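Local coordinates for protein putative polyketide synthase (Brevibacillus brevis, PDB 6HP2) that is the O-methyltransferase domain of a trans-AT polyketide synthase multienzyme, binds S-adenosyl-L-homocysteine and probably takes part in bacillaene biosynthesis, at residues L197-I209 with E215-L227. Residues are numbered along the deposited sequence; the frame is centred on the assembly and turned at random.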
# COMPACT_ATOMS: atom_id res chain seq x y z
N LEU A 197 0.48 -8.53 -2.53
CA LEU A 197 -0.54 -7.55 -2.21
C LEU A 197 0.05 -6.14 -2.32
O LEU A 197 1.00 -5.77 -1.61
CB LEU A 197 -1.10 -7.81 -0.82
CG LEU A 197 -1.74 -9.14 -0.56
CD1 LEU A 197 -2.03 -9.37 0.94
CD2 LEU A 197 -3.02 -9.26 -1.36
N LEU A 198 -0.54 -5.36 -3.20
CA LEU A 198 -0.14 -3.99 -3.40
C LEU A 198 -1.29 -3.02 -3.20
O LEU A 198 -2.45 -3.33 -3.48
CB LEU A 198 0.38 -3.78 -4.81
CG LEU A 198 1.42 -4.70 -5.32
CD1 LEU A 198 1.65 -4.32 -6.82
CD2 LEU A 198 2.69 -4.58 -4.59
N ILE A 199 -0.92 -1.83 -2.74
CA ILE A 199 -1.76 -0.64 -2.83
C ILE A 199 -0.92 0.32 -3.64
O ILE A 199 0.15 0.72 -3.20
CB ILE A 199 -2.15 -0.05 -1.47
CG1 ILE A 199 -2.97 -1.06 -0.65
CG2 ILE A 199 -2.95 1.24 -1.66
CD1 ILE A 199 -3.59 -0.51 0.58
N ASP A 200 -1.45 0.76 -4.80
CA ASP A 200 -0.61 1.49 -5.74
C ASP A 200 -1.48 2.25 -6.73
O ASP A 200 -2.72 2.11 -6.79
CB ASP A 200 0.33 0.54 -6.47
CG ASP A 200 1.74 1.06 -6.55
OD1 ASP A 200 1.91 2.25 -6.80
OD2 ASP A 200 2.68 0.22 -6.40
N TYR A 201 -0.81 3.10 -7.48
CA TYR A 201 -1.47 3.92 -8.51
C TYR A 201 -1.39 3.36 -9.93
O TYR A 201 -0.39 2.75 -10.35
CB TYR A 201 -0.87 5.31 -8.50
CG TYR A 201 -1.28 6.16 -7.36
CD1 TYR A 201 -2.59 6.65 -7.27
CD2 TYR A 201 -0.36 6.56 -6.35
CE1 TYR A 201 -2.96 7.48 -6.25
CE2 TYR A 201 -0.77 7.41 -5.33
CZ TYR A 201 -2.06 7.83 -5.26
OH TYR A 201 -2.50 8.69 -4.24
N ILE A 202 -2.47 3.57 -10.66
CA ILE A 202 -2.52 3.32 -12.10
C ILE A 202 -2.77 4.66 -12.81
O ILE A 202 -3.68 5.42 -12.43
CB ILE A 202 -3.65 2.34 -12.45
CG1 ILE A 202 -3.45 1.01 -11.72
CG2 ILE A 202 -3.78 2.15 -13.97
CD1 ILE A 202 -4.69 0.09 -11.87
N ALA A 203 -2.02 4.92 -13.88
CA ALA A 203 -2.21 6.15 -14.63
C ALA A 203 -3.23 5.84 -15.74
O ALA A 203 -3.07 4.86 -16.47
CB ALA A 203 -0.89 6.65 -15.20
N ASN A 204 -4.26 6.67 -15.86
CA ASN A 204 -5.32 6.49 -16.87
C ASN A 204 -5.06 7.25 -18.14
O ASN A 204 -5.99 7.56 -18.89
CB ASN A 204 -6.65 6.88 -16.25
CG ASN A 204 -6.99 5.99 -15.10
OD1 ASN A 204 -6.85 4.74 -15.24
ND2 ASN A 204 -7.30 6.56 -13.94
N THR A 205 -3.80 7.49 -18.44
CA THR A 205 -3.34 8.28 -19.55
C THR A 205 -2.61 7.39 -20.55
O THR A 205 -2.26 6.24 -20.29
CB THR A 205 -2.43 9.39 -19.02
OG1 THR A 205 -1.53 8.81 -18.07
CG2 THR A 205 -3.22 10.45 -18.35
N ARG A 206 -2.37 7.94 -21.72
CA ARG A 206 -1.67 7.18 -22.74
C ARG A 206 -0.23 6.91 -22.36
O ARG A 206 0.30 5.85 -22.69
CB ARG A 206 -1.73 7.92 -24.07
CG ARG A 206 -3.09 7.86 -24.73
CD ARG A 206 -3.02 8.44 -26.13
NE ARG A 206 -4.30 8.42 -26.81
CZ ARG A 206 -4.51 8.96 -28.01
NH1 ARG A 206 -3.51 9.57 -28.63
NH2 ARG A 206 -5.71 8.90 -28.57
N GLY A 207 0.43 7.86 -21.67
CA GLY A 207 1.77 7.68 -21.18
C GLY A 207 1.84 7.71 -19.65
O GLY A 207 0.92 8.19 -18.96
N PRO A 208 2.94 7.21 -19.09
CA PRO A 208 3.08 7.17 -17.62
C PRO A 208 3.17 8.57 -17.04
O PRO A 208 3.53 9.54 -17.71
CB PRO A 208 4.37 6.36 -17.41
CG PRO A 208 5.16 6.61 -18.65
CD PRO A 208 4.17 6.76 -19.79
N ILE A 209 2.77 8.68 -15.78
CA ILE A 209 2.79 9.94 -15.06
C ILE A 209 4.05 9.92 -14.21
O ILE A 209 4.26 8.99 -13.42
CB ILE A 209 1.52 10.13 -14.23
CG1 ILE A 209 0.34 10.42 -15.17
CG2 ILE A 209 1.72 11.28 -13.23
CD1 ILE A 209 -0.99 10.54 -14.50
N GLU A 215 10.42 12.05 -7.38
CA GLU A 215 10.70 10.65 -7.58
C GLU A 215 9.41 9.84 -7.50
O GLU A 215 9.27 8.92 -6.70
CB GLU A 215 11.74 10.14 -6.57
CG GLU A 215 13.20 10.36 -6.99
CD GLU A 215 13.69 11.77 -6.70
OE1 GLU A 215 14.92 11.99 -6.78
OE2 GLU A 215 12.86 12.65 -6.39
N VAL A 216 8.46 10.21 -8.35
CA VAL A 216 7.21 9.48 -8.51
C VAL A 216 7.09 9.05 -9.96
O VAL A 216 7.22 9.89 -10.87
CB VAL A 216 6.02 10.38 -8.08
CG1 VAL A 216 4.71 9.77 -8.46
CG2 VAL A 216 6.03 10.53 -6.55
N SER A 217 6.72 7.78 -10.17
CA SER A 217 6.52 7.24 -11.50
C SER A 217 5.34 6.28 -11.42
O SER A 217 5.37 5.28 -10.67
CB SER A 217 7.79 6.50 -12.00
OG SER A 217 8.32 5.66 -11.00
N ILE A 218 4.31 6.56 -12.25
CA ILE A 218 3.09 5.77 -12.18
C ILE A 218 2.84 5.14 -13.53
O ILE A 218 2.60 5.86 -14.48
CB ILE A 218 1.90 6.62 -11.73
CG1 ILE A 218 2.16 7.19 -10.34
CG2 ILE A 218 0.60 5.86 -11.80
CD1 ILE A 218 1.15 8.26 -9.91
N PRO A 219 2.88 3.82 -13.65
CA PRO A 219 2.67 3.17 -14.95
C PRO A 219 1.24 3.27 -15.40
O PRO A 219 0.32 3.33 -14.58
CB PRO A 219 3.05 1.69 -14.68
CG PRO A 219 3.86 1.73 -13.38
CD PRO A 219 3.26 2.83 -12.59
N THR A 220 1.06 3.28 -16.72
CA THR A 220 -0.26 3.22 -17.30
C THR A 220 -0.89 1.84 -17.11
O THR A 220 -0.23 0.86 -16.74
CB THR A 220 -0.18 3.50 -18.81
OG1 THR A 220 0.56 2.43 -19.42
CG2 THR A 220 0.52 4.84 -19.09
N VAL A 221 -2.16 1.74 -17.49
CA VAL A 221 -2.84 0.44 -17.53
C VAL A 221 -2.02 -0.56 -18.33
O VAL A 221 -1.72 -1.66 -17.87
CB VAL A 221 -4.25 0.60 -18.14
CG1 VAL A 221 -4.88 -0.76 -18.43
CG2 VAL A 221 -5.12 1.45 -17.20
N GLN A 222 -1.67 -0.21 -19.57
CA GLN A 222 -0.98 -1.13 -20.42
C GLN A 222 0.38 -1.51 -19.86
O GLN A 222 0.81 -2.66 -19.98
CB GLN A 222 -0.85 -0.53 -21.84
CG GLN A 222 -0.27 -1.51 -22.83
CD GLN A 222 -1.16 -2.76 -23.05
OE1 GLN A 222 -2.39 -2.70 -22.97
NE2 GLN A 222 -0.52 -3.91 -23.29
N GLU A 223 1.08 -0.55 -19.25
CA GLU A 223 2.39 -0.86 -18.68
C GLU A 223 2.26 -1.81 -17.49
O GLU A 223 3.11 -2.67 -17.28
CB GLU A 223 3.13 0.45 -18.28
CG GLU A 223 3.59 1.26 -19.44
CD GLU A 223 4.20 2.62 -19.04
OE1 GLU A 223 3.77 3.19 -18.01
OE2 GLU A 223 5.09 3.09 -19.75
N TRP A 224 1.19 -1.68 -16.69
CA TRP A 224 0.99 -2.58 -15.56
C TRP A 224 0.70 -4.00 -16.03
O TRP A 224 1.24 -4.97 -15.50
CB TRP A 224 -0.18 -2.08 -14.70
CG TRP A 224 0.21 -1.17 -13.60
CD1 TRP A 224 -0.10 0.14 -13.46
CD2 TRP A 224 0.86 -1.55 -12.38
NE1 TRP A 224 0.35 0.61 -12.25
CE2 TRP A 224 0.95 -0.41 -11.57
CE3 TRP A 224 1.39 -2.76 -11.91
CZ2 TRP A 224 1.58 -0.40 -10.31
CZ3 TRP A 224 2.01 -2.76 -10.63
CH2 TRP A 224 2.08 -1.59 -9.86
N ILE A 225 -0.12 -4.12 -17.07
CA ILE A 225 -0.42 -5.41 -17.66
C ILE A 225 0.86 -6.13 -18.05
O ILE A 225 1.07 -7.32 -17.74
CB ILE A 225 -1.34 -5.21 -18.88
CG1 ILE A 225 -2.72 -4.76 -18.41
CG2 ILE A 225 -1.35 -6.50 -19.80
CD1 ILE A 225 -3.64 -4.32 -19.60
N GLU A 226 1.71 -5.44 -18.79
CA GLU A 226 2.95 -6.01 -19.31
C GLU A 226 4.03 -6.19 -18.25
O GLU A 226 4.79 -7.17 -18.30
CB GLU A 226 3.44 -5.14 -20.45
CG GLU A 226 2.51 -5.20 -21.67
CD GLU A 226 2.83 -4.13 -22.74
OE1 GLU A 226 3.82 -3.37 -22.63
OE2 GLU A 226 2.02 -4.03 -23.67
N LEU A 227 4.13 -5.24 -17.32
CA LEU A 227 5.10 -5.35 -16.25
C LEU A 227 4.83 -6.59 -15.40
O LEU A 227 5.73 -7.38 -15.11
CB LEU A 227 5.06 -4.10 -15.37
CG LEU A 227 5.89 -4.10 -14.08
CD1 LEU A 227 7.37 -4.20 -14.44
CD2 LEU A 227 5.61 -2.85 -13.26
O HOH W 1 -3.74 3.91 -19.30
O HOH W 2 1.35 2.80 -22.03
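Trp224, in the first turn of helix 221-230, illustrates how one indole can tie a helix to the strand it packs on. Its CB leaves the helix on the side of strand 197-203, and chi1 of -91° lays the ring along the strand. On the pyrrole side, CD1 meets CG1 of Ile202, while NE1 donates to the backbone O of Tyr201 at 3.0 Å; the N-H...O angle is 145°, so the bond is bent, and the acceptor is tilted from the ring plane. Farther out, CZ2 lies against CG of Asp200. Asp200 OD2 sits in the indole plane at the ring edge, 4.0 Å from Trp224 CH2, its carboxylate turned steeply against the ring, and CH2 also meets Leu198 CD1 at 4.1 Å. Pro219 CG covers one ring face, offset toward the rim, and Phe289 of the adjoining strand 284-293 also meets the indole.

Before the helix, the chain is held by its backbone. Ala203 N donates to Pro219 O at 2.9 Å, and a water links Ala203 O, Thr205 O and Val221 N. Thr220 and Glu223 close a capping box: Glu223 N donates to Thr220 OG1, and Thr220 N to Glu223 OE1. With CG2 of Thr220 anti to its carbonyl carbon, the methyl presses into the turn, 3.2 Å from Gly207 C. The Glu223 carboxylate also lies across the Pro208 ring, OE1 being 3.3 Å from Pro208 CB.

Ile218 sets CG2 between Tyr201 and Ala203, 3.7 Å from Tyr201 CB, while its CD1 turns to the Tyr201 side chain; its backbone pairs with Ile209 through two bonds. Thus a small antiparallel hairpin, 209-211 with 216-218, joins strand 194-203 to helix 221-230 within the Rossmann-like fold of an S-adenosylmethionine-dependent methyltransferase.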